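Local coordinates for SnoaL-like domain-containing protein (Agrobacterium tumefaciens str. C58, PDB 3DXO), which is of unknown function but belongs to the SnoaL-like family of the NTF2 clan and may act as an isomerase, at residues Ala9-Leu13 and Arg81-Arg85. Numbering follows the deposited sequence.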
ATOM      1  N   ALA B   9      10.522   3.683   8.292  1.00 27.73           N
ATOM      2  CA  ALA B   9      10.612   2.237   8.107  1.00 27.70           C
ATOM      3  C   ALA B   9      11.412   1.628   9.267  1.00 27.59           C
ATOM      4  O   ALA B   9      10.991   0.637   9.888  1.00 28.13           O
ATOM      5  CB  ALA B   9      11.244   1.911   6.785  1.00 27.81           C
ATOM      6  N   GLN B  10      12.525   2.268   9.604  1.00 27.03           N
ATOM      7  CA  GLN B  10      13.381   1.785  10.701  1.00 26.62           C
ATOM      8  C   GLN B  10      12.726   1.827  12.041  1.00 26.49           C
ATOM      9  O   GLN B  10      12.885   0.900  12.789  1.00 26.75           O
ATOM     10  CB  GLN B  10      14.677   2.574  10.786  1.00 26.68           C
ATOM     11  CG  GLN B  10      15.595   2.301   9.620  1.00 26.89           C
ATOM     12  CD  GLN B  10      16.696   3.291   9.529  1.00 26.30           C
ATOM     13  OE1 GLN B  10      16.583   4.399  10.030  1.00 25.50           O
ATOM     14  NE2 GLN B  10      17.775   2.909   8.875  1.00 26.52           N
ATOM     15  N   THR B  11      12.024   2.915  12.349  1.00 26.92           N
ATOM     16  CA  THR B  11      11.294   3.074  13.621  1.00 26.31           C
ATOM     17  C   THR B  11      10.198   2.018  13.714  1.00 26.73           C
ATOM     18  O   THR B  11       9.973   1.427  14.775  1.00 26.74           O
ATOM     19  CB  THR B  11      10.642   4.478  13.718  1.00 25.82           C
ATOM     20  OG1 THR B  11      11.663   5.477  13.751  1.00 25.32           O
ATOM     21  CG2 THR B  11       9.785   4.592  14.955  1.00 24.78           C
ATOM     22  N   TYR B  12       9.519   1.784  12.594  1.00 26.87           N
ATOM     23  CA  TYR B  12       8.467   0.779  12.554  1.00 27.38           C
ATOM     24  C   TYR B  12       9.053  -0.621  12.859  1.00 27.95           C
ATOM     25  O   TYR B  12       8.582  -1.299  13.778  1.00 27.92           O
ATOM     26  CB  TYR B  12       7.744   0.821  11.199  1.00 27.11           C
ATOM     27  CG  TYR B  12       6.745  -0.283  10.986  1.00 27.14           C
ATOM     28  CD1 TYR B  12       7.151  -1.500  10.482  1.00 27.37           C
ATOM     29  CD2 TYR B  12       5.399  -0.122  11.309  1.00 27.09           C
ATOM     30  CE1 TYR B  12       6.264  -2.519  10.296  1.00 27.23           C
ATOM     31  CE2 TYR B  12       4.495  -1.144  11.127  1.00 26.75           C
ATOM     32  CZ  TYR B  12       4.940  -2.340  10.609  1.00 27.23           C
ATOM     33  OH  TYR B  12       4.076  -3.399  10.392  1.00 27.71           O
ATOM     34  N   LEU B  13      10.087  -1.027  12.112  1.00 27.84           N
ATOM     35  CA  LEU B  13      10.688  -2.348  12.298  1.00 27.07           C
ATOM     36  C   LEU B  13      11.347  -2.519  13.674  1.00 27.07           C
ATOM     37  O   LEU B  13      11.361  -3.623  14.223  1.00 27.75           O
ATOM     38  CB  LEU B  13      11.695  -2.652  11.176  1.00 26.77           C
ATOM     39  CG  LEU B  13      11.112  -2.940   9.766  1.00 26.51           C
ATOM     40  CD1 LEU B  13      12.232  -3.144   8.707  1.00 24.94           C
ATOM     41  CD2 LEU B  13      10.153  -4.136   9.773  1.00 24.61           C
ATOM     42  N   ARG B  81       6.275   3.672   2.116  1.00 26.38           N
ATOM     43  CA  ARG B  81       6.176   2.282   1.688  1.00 26.42           C
ATOM     44  C   ARG B  81       7.533   1.610   1.788  1.00 26.16           C
ATOM     45  O   ARG B  81       8.551   2.175   1.373  1.00 25.73           O
ATOM     46  CB  ARG B  81       5.739   2.151   0.237  1.00 26.89           C
ATOM     47  CG  ARG B  81       5.921   0.711  -0.263  1.00 26.82           C
ATOM     48  CD  ARG B  81       5.560   0.486  -1.706  1.00 26.33           C
ATOM     49  NE  ARG B  81       6.411   1.210  -2.631  1.00 25.42           N
ATOM     50  CZ  ARG B  81       6.496   0.922  -3.917  1.00 25.18           C
ATOM     51  NH1 ARG B  81       5.826  -0.094  -4.421  1.00 25.22           N
ATOM     52  NH2 ARG B  81       7.265   1.645  -4.708  1.00 25.51           N
ATOM     53  N   PHE B  82       7.527   0.389   2.299  1.00 26.24           N
ATOM     54  CA  PHE B  82       8.744  -0.382   2.442  1.00 26.84           C
ATOM     55  C   PHE B  82       8.433  -1.853   2.524  1.00 26.61           C
ATOM     56  O   PHE B  82       7.284  -2.258   2.785  1.00 26.29           O
ATOM     57  CB  PHE B  82       9.512   0.047   3.699  1.00 28.11           C
ATOM     58  CG  PHE B  82       8.750  -0.148   4.970  1.00 28.25           C
ATOM     59  CD1 PHE B  82       8.825  -1.343   5.662  1.00 28.92           C
ATOM     60  CD2 PHE B  82       7.952   0.868   5.477  1.00 28.58           C
ATOM     61  CE1 PHE B  82       8.088  -1.528   6.863  1.00 29.22           C
ATOM     62  CE2 PHE B  82       7.222   0.690   6.648  1.00 28.82           C
ATOM     63  CZ  PHE B  82       7.289  -0.501   7.342  1.00 28.91           C
ATOM     64  N   SER B  83       9.471  -2.651   2.294  1.00 26.89           N
ATOM     65  CA  SER B  83       9.363  -4.106   2.368  1.00 27.41           C
ATOM     66  C   SER B  83      10.403  -4.680   3.310  1.00 27.75           C
ATOM     67  O   SER B  83      11.427  -4.054   3.570  1.00 27.05           O
ATOM     68  CB  SER B  83       9.451  -4.746   0.993  1.00 26.73           C
ATOM     69  OG  SER B  83       8.287  -4.407   0.259  1.00 26.34           O
ATOM     70  N   TRP B  84      10.098  -5.868   3.839  1.00 27.74           N
ATOM     71  CA  TRP B  84      10.959  -6.535   4.798  1.00 27.61           C
ATOM     72  C   TRP B  84      10.906  -8.037   4.579  1.00 26.87           C
ATOM     73  O   TRP B  84       9.951  -8.527   4.013  1.00 27.55           O
ATOM     74  CB  TRP B  84      10.508  -6.202   6.232  1.00 28.13           C
ATOM     75  CG  TRP B  84       9.084  -6.502   6.438  1.00 28.51           C
ATOM     76  CD1 TRP B  84       8.051  -5.632   6.302  1.00 28.74           C
ATOM     77  CD2 TRP B  84       8.499  -7.784   6.757  1.00 28.57           C
ATOM     78  NE1 TRP B  84       6.860  -6.277   6.554  1.00 28.90           N
ATOM     79  CE2 TRP B  84       7.104  -7.599   6.820  1.00 28.50           C
ATOM     80  CE3 TRP B  84       9.019  -9.056   6.992  1.00 28.76           C
ATOM     81  CZ2 TRP B  84       6.206  -8.647   7.084  1.00 28.52           C
ATOM     82  CZ3 TRP B  84       8.125 -10.106   7.277  1.00 28.87           C
ATOM     83  CH2 TRP B  84       6.735  -9.885   7.321  1.00 28.83           C
ATOM     84  N   ARG B  85      11.926  -8.741   5.064  1.00 26.56           N
ATOM     85  CA  ARG B  85      12.033 -10.180   4.976  1.00 26.08           C
ATOM     86  C   ARG B  85      11.979 -10.769   6.386  1.00 26.11           C
ATOM     87  O   ARG B  85      12.464 -10.155   7.342  1.00 26.06           O
ATOM     88  CB  ARG B  85      13.380 -10.556   4.344  1.00 26.59           C
ATOM     89  CG  ARG B  85      13.684  -9.966   2.958  1.00 26.87           C
ATOM     90  CD  ARG B  85      12.584 -10.272   1.952  1.00 27.29           C
ATOM     91  NE  ARG B  85      12.367 -11.701   1.821  1.00 27.69           N
ATOM     92  CZ  ARG B  85      11.308 -12.248   1.248  1.00 28.22           C
ATOM     93  NH1 ARG B  85      10.359 -11.477   0.749  1.00 29.01           N
ATOM     94  NH2 ARG B  85      11.188 -13.571   1.197  1.00 28.16           N
TER
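F82 reaches from its strand to the helix and meets A9, Y12 and L13, residues i, i+3 and i+4 of the helix, which share one side of it. The methyl of A9 lies over one face of the phenyl ring in a CH-pi contact, CB 4.0 Å from the ring centroid and displaced toward the rim; so small a side chain lets the helix backbone come close, A9 CA lying 4.0 Å from F82 CE2. At the far end of the phenyl, Y12 CD1 approaches the edge of the ring, 3.3 Å from F82 CZ, with the two ring planes inclined at 59°. L13 has the branched reach to bridge two strand residues, its CD2 lying 4.4 Å from F82 CE1 and 4.1 Å from W84 CB. Here helix 3-17 packs on the curved mixed sheet of an NTF2-like alpha+beta cone, segments 9-13 and 81-85 running at 45° to each other. A chi1 of 173° swings the Y12 ring away from the backbone N, and its side chain crosses that of F82 at about a right angle; the hydroxyl makes a weak hydrogen bond to a bound PEG, probably from the crystallisation liquor. Further out, P73 touches both A9 and F82, and the indole nitrogen of W84 is hydrogen-bonded to D99.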